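Local coordinates for protein ubiquitin-conjugating enzyme E2-21 kDa (Pichia angusta, PDB 5NL8) that probably catalyses the covalent attachment of ubiquitin to other proteins as a peroxisomal E2 conjugating enzyme, and is probably required for peroxisome biogenesis, at residues 59-71 with 75-87. Sequence-based numbering, arbitrary orientation.
Sequences EDALWKLEIDIPT and LDPPKIKFVVFGE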
# COMPACT_ATOMS: atom_id res chain seq x y z
N GLU A 59 0.76 10.24 7.10
CA GLU A 59 2.20 10.54 7.06
C GLU A 59 2.99 9.88 8.19
O GLU A 59 2.47 9.69 9.29
CB GLU A 59 2.44 12.05 7.08
CG GLU A 59 2.17 12.72 8.42
CD GLU A 59 2.51 14.20 8.42
OE1 GLU A 59 2.44 14.83 9.50
OE2 GLU A 59 2.85 14.74 7.34
N ASP A 60 4.24 9.54 7.90
CA ASP A 60 5.17 8.95 8.87
C ASP A 60 4.65 7.66 9.51
O ASP A 60 4.69 7.50 10.73
CB ASP A 60 5.50 9.97 9.97
CG ASP A 60 6.39 11.09 9.47
OD1 ASP A 60 7.25 10.83 8.60
OD2 ASP A 60 6.22 12.24 9.94
N ALA A 61 4.15 6.76 8.67
CA ALA A 61 3.76 5.43 9.12
C ALA A 61 3.86 4.48 7.94
O ALA A 61 3.69 4.90 6.80
CB ALA A 61 2.35 5.44 9.70
N LEU A 62 4.13 3.21 8.21
CA LEU A 62 4.36 2.23 7.15
C LEU A 62 3.21 1.24 7.00
O LEU A 62 2.59 0.84 7.99
CB LEU A 62 5.66 1.48 7.40
CG LEU A 62 6.93 2.31 7.60
CD1 LEU A 62 8.10 1.41 7.98
CD2 LEU A 62 7.26 3.11 6.35
N TRP A 63 2.94 0.84 5.76
CA TRP A 63 1.97 -0.21 5.48
C TRP A 63 2.54 -1.27 4.55
O TRP A 63 3.39 -0.99 3.70
CB TRP A 63 0.69 0.37 4.86
CG TRP A 63 -0.22 0.98 5.86
CD1 TRP A 63 -1.23 0.36 6.54
CD2 TRP A 63 -0.22 2.34 6.30
NE1 TRP A 63 -1.86 1.25 7.37
CE2 TRP A 63 -1.26 2.48 7.25
CE3 TRP A 63 0.56 3.46 6.00
CZ2 TRP A 63 -1.54 3.68 7.89
CZ3 TRP A 63 0.28 4.67 6.63
CH2 TRP A 63 -0.76 4.76 7.57
N LYS A 64 2.04 -2.50 4.71
CA LYS A 64 2.46 -3.62 3.88
C LYS A 64 1.42 -3.89 2.80
O LYS A 64 0.22 -3.71 3.01
CB LYS A 64 2.68 -4.87 4.73
CG LYS A 64 3.90 -5.70 4.35
CD LYS A 64 4.64 -6.16 5.60
CE LYS A 64 5.89 -6.97 5.27
NZ LYS A 64 5.57 -8.25 4.58
N LEU A 65 1.89 -4.32 1.64
CA LEU A 65 1.03 -4.58 0.50
C LEU A 65 1.32 -5.95 -0.08
O LEU A 65 2.46 -6.42 -0.05
CB LEU A 65 1.22 -3.52 -0.59
CG LEU A 65 0.95 -2.05 -0.29
CD1 LEU A 65 1.40 -1.22 -1.47
CD2 LEU A 65 -0.52 -1.81 -0.01
N GLU A 66 0.28 -6.57 -0.63
CA GLU A 66 0.42 -7.79 -1.40
C GLU A 66 -0.08 -7.56 -2.82
O GLU A 66 -1.14 -6.96 -3.04
CB GLU A 66 -0.33 -8.95 -0.74
CG GLU A 66 -0.28 -10.24 -1.52
CD GLU A 66 -0.95 -11.39 -0.80
OE1 GLU A 66 -0.86 -11.44 0.45
OE2 GLU A 66 -1.57 -12.24 -1.47
N ILE A 67 0.71 -8.03 -3.79
CA ILE A 67 0.46 -7.77 -5.20
C ILE A 67 0.40 -9.07 -6.00
O ILE A 67 1.35 -9.85 -6.01
CB ILE A 67 1.56 -6.87 -5.79
CG1 ILE A 67 1.68 -5.58 -4.99
CG2 ILE A 67 1.26 -6.57 -7.25
CD1 ILE A 67 3.10 -5.07 -4.89
N ASP A 68 -0.71 -9.28 -6.68
CA ASP A 68 -0.89 -10.44 -7.54
C ASP A 68 -0.82 -10.02 -9.00
O ASP A 68 -1.52 -9.10 -9.42
CB ASP A 68 -2.22 -11.14 -7.24
CG ASP A 68 -2.28 -11.68 -5.81
OD1 ASP A 68 -1.62 -11.10 -4.92
OD2 ASP A 68 -3.00 -12.68 -5.58
N ILE A 69 0.04 -10.70 -9.76
CA ILE A 69 0.29 -10.38 -11.16
C ILE A 69 -0.51 -11.28 -12.09
O ILE A 69 -0.45 -12.50 -11.96
CB ILE A 69 1.79 -10.50 -11.49
CG1 ILE A 69 2.62 -9.59 -10.59
CG2 ILE A 69 2.04 -10.19 -12.96
CD1 ILE A 69 2.28 -8.12 -10.71
N PRO A 70 -1.25 -10.69 -13.03
CA PRO A 70 -2.00 -11.47 -14.02
C PRO A 70 -1.08 -12.13 -15.05
O PRO A 70 0.05 -11.68 -15.23
CB PRO A 70 -2.91 -10.43 -14.68
CG PRO A 70 -2.16 -9.15 -14.54
CD PRO A 70 -1.47 -9.24 -13.20
N THR A 71 -1.57 -13.18 -15.71
CA THR A 71 -0.76 -13.92 -16.67
C THR A 71 -0.48 -13.10 -17.93
O THR A 71 0.57 -13.25 -18.55
CB THR A 71 -1.46 -15.23 -17.09
OG1 THR A 71 -2.07 -15.84 -15.94
CG2 THR A 71 -0.46 -16.19 -17.72
N LEU A 75 -0.76 -6.45 -20.03
CA LEU A 75 -1.98 -6.08 -20.73
C LEU A 75 -3.07 -5.72 -19.73
O LEU A 75 -3.98 -4.95 -20.03
CB LEU A 75 -2.46 -7.22 -21.64
CG LEU A 75 -1.99 -7.17 -23.10
CD1 LEU A 75 -0.48 -7.04 -23.21
CD2 LEU A 75 -2.48 -8.39 -23.86
N ASP A 76 -2.97 -6.30 -18.54
CA ASP A 76 -3.88 -5.99 -17.44
C ASP A 76 -3.09 -5.61 -16.20
O ASP A 76 -1.97 -6.09 -16.00
CB ASP A 76 -4.82 -7.16 -17.16
CG ASP A 76 -6.07 -7.12 -18.01
OD1 ASP A 76 -6.55 -6.01 -18.30
OD2 ASP A 76 -6.57 -8.20 -18.39
N PRO A 77 -3.65 -4.73 -15.36
CA PRO A 77 -2.96 -4.24 -14.16
C PRO A 77 -2.87 -5.28 -13.05
O PRO A 77 -3.66 -6.23 -13.03
CB PRO A 77 -3.83 -3.06 -13.72
CG PRO A 77 -5.19 -3.40 -14.21
CD PRO A 77 -4.98 -4.10 -15.52
N PRO A 78 -1.91 -5.12 -12.13
CA PRO A 78 -1.81 -6.00 -10.96
C PRO A 78 -2.99 -5.80 -10.02
O PRO A 78 -3.55 -4.70 -9.98
CB PRO A 78 -0.51 -5.55 -10.28
CG PRO A 78 0.23 -4.76 -11.32
CD PRO A 78 -0.81 -4.13 -12.18
N LYS A 79 -3.38 -6.85 -9.30
CA LYS A 79 -4.36 -6.71 -8.24
C LYS A 79 -3.61 -6.48 -6.93
O LYS A 79 -2.67 -7.21 -6.62
CB LYS A 79 -5.26 -7.94 -8.14
CG LYS A 79 -6.26 -8.07 -9.28
CD LYS A 79 -7.15 -9.29 -9.11
CE LYS A 79 -7.98 -9.55 -10.35
NZ LYS A 79 -8.54 -10.93 -10.37
N ILE A 80 -4.00 -5.46 -6.18
CA ILE A 80 -3.22 -5.07 -5.02
C ILE A 80 -4.11 -4.92 -3.79
O ILE A 80 -5.22 -4.41 -3.88
CB ILE A 80 -2.45 -3.76 -5.29
CG1 ILE A 80 -1.53 -3.95 -6.50
CG2 ILE A 80 -1.66 -3.32 -4.07
CD1 ILE A 80 -0.69 -2.75 -6.86
N LYS A 81 -3.61 -5.39 -2.64
CA LYS A 81 -4.35 -5.24 -1.40
C LYS A 81 -3.43 -4.86 -0.24
O LYS A 81 -2.24 -5.20 -0.25
CB LYS A 81 -5.12 -6.52 -1.05
CG LYS A 81 -4.23 -7.67 -0.58
CD LYS A 81 -5.06 -8.86 -0.09
CE LYS A 81 -4.18 -9.96 0.49
NZ LYS A 81 -4.95 -11.15 0.91
N PHE A 82 -3.97 -4.16 0.75
CA PHE A 82 -3.27 -3.91 2.00
C PHE A 82 -3.28 -5.16 2.87
O PHE A 82 -4.27 -5.90 2.90
CB PHE A 82 -3.88 -2.74 2.76
CG PHE A 82 -3.53 -1.40 2.19
CD1 PHE A 82 -4.28 -0.84 1.17
CD2 PHE A 82 -2.45 -0.69 2.69
CE1 PHE A 82 -3.95 0.40 0.64
CE2 PHE A 82 -2.11 0.55 2.16
CZ PHE A 82 -2.86 1.09 1.14
N VAL A 83 -2.19 -5.39 3.60
CA VAL A 83 -2.12 -6.48 4.56
C VAL A 83 -2.82 -6.07 5.86
O VAL A 83 -2.32 -5.22 6.60
CB VAL A 83 -0.67 -6.89 4.86
CG1 VAL A 83 -0.63 -7.95 5.95
CG2 VAL A 83 0.02 -7.38 3.59
N VAL A 84 -3.97 -6.68 6.11
CA VAL A 84 -4.79 -6.38 7.28
C VAL A 84 -4.93 -7.61 8.18
O VAL A 84 -5.32 -8.68 7.71
CB VAL A 84 -6.19 -5.88 6.86
CG1 VAL A 84 -7.09 -5.69 8.07
CG2 VAL A 84 -6.07 -4.57 6.06
N PHE A 85 -4.61 -7.46 9.46
CA PHE A 85 -4.73 -8.57 10.41
C PHE A 85 -5.91 -8.35 11.36
O PHE A 85 -6.40 -7.23 11.51
CB PHE A 85 -3.45 -8.73 11.23
CG PHE A 85 -2.26 -9.19 10.43
CD1 PHE A 85 -2.43 -9.94 9.27
CD2 PHE A 85 -0.97 -8.88 10.83
CE1 PHE A 85 -1.33 -10.36 8.53
CE2 PHE A 85 0.13 -9.29 10.11
CZ PHE A 85 -0.05 -10.03 8.95
N GLY A 86 -6.36 -9.42 12.00
CA GLY A 86 -7.37 -9.31 13.04
C GLY A 86 -6.77 -8.75 14.31
O GLY A 86 -5.57 -8.89 14.55
N GLU A 87 -7.61 -8.11 15.12
CA GLU A 87 -7.20 -7.49 16.38
C GLU A 87 -6.42 -8.45 17.30
O GLU A 87 -5.42 -8.07 17.92
CB GLU A 87 -8.44 -6.96 17.11
CG GLU A 87 -9.60 -7.96 17.10
CD GLU A 87 -10.79 -7.50 17.91
OE1 GLU A 87 -11.14 -6.31 17.82
OE2 GLU A 87 -11.37 -8.34 18.63
O HOH W 1 -0.30 -3.14 6.50
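F82 takes the CD2 methyl of L65 over one face of its ring, a CH-pi contact with the carbon 3.6 Å from the ring centroid. At its edge, F82 CE2 lies 3.9 Å from W63 CB, and this edge is turned to the face of the indole's five-membered ring in an offset edge-to-face pair, planes at 89°. F82 CG anti to the carbonyl carbon (chi1 -76°) sets one ring face against L65 and one edge against W63. Farther along this side of the sheet, I80 CG1 lies against I67 CG1 at 3.9 Å, and P78 CB meets I67 CG2 and I69 CD1. On the other face the extended K81 chain runs alongside E66, bringing CE to 3.6 Å from E66 OE1; NZ stops short of a salt bridge, whereas E66 OE2 pairs with R45. Between these two faces run strands 62-68 and 79-82, an antiparallel hairpin. E66 and K81 bond in both directions, E66 N to K81 O at 2.9 Å, as do D68 and K79; V83 N adds a bond to K64 O, and a water links K64 N to V83 O. Helix 135-147 packs on the apolar face through L139 and I142, while M108 and I120 adjoin F82, whose side chain is about 10 Å from that of C121, the predicted thioester cysteine. An alanine in place of F82 would probably leave L65 CD2 without its aromatic face and the indole without its edge-on partner. Backbone bonds thus fix the register that gathers L65, I67, I80 and F82 on the helix-backed face of the UBC-fold sheet and puts the charges of E66, D68, K79 and K81 on the other.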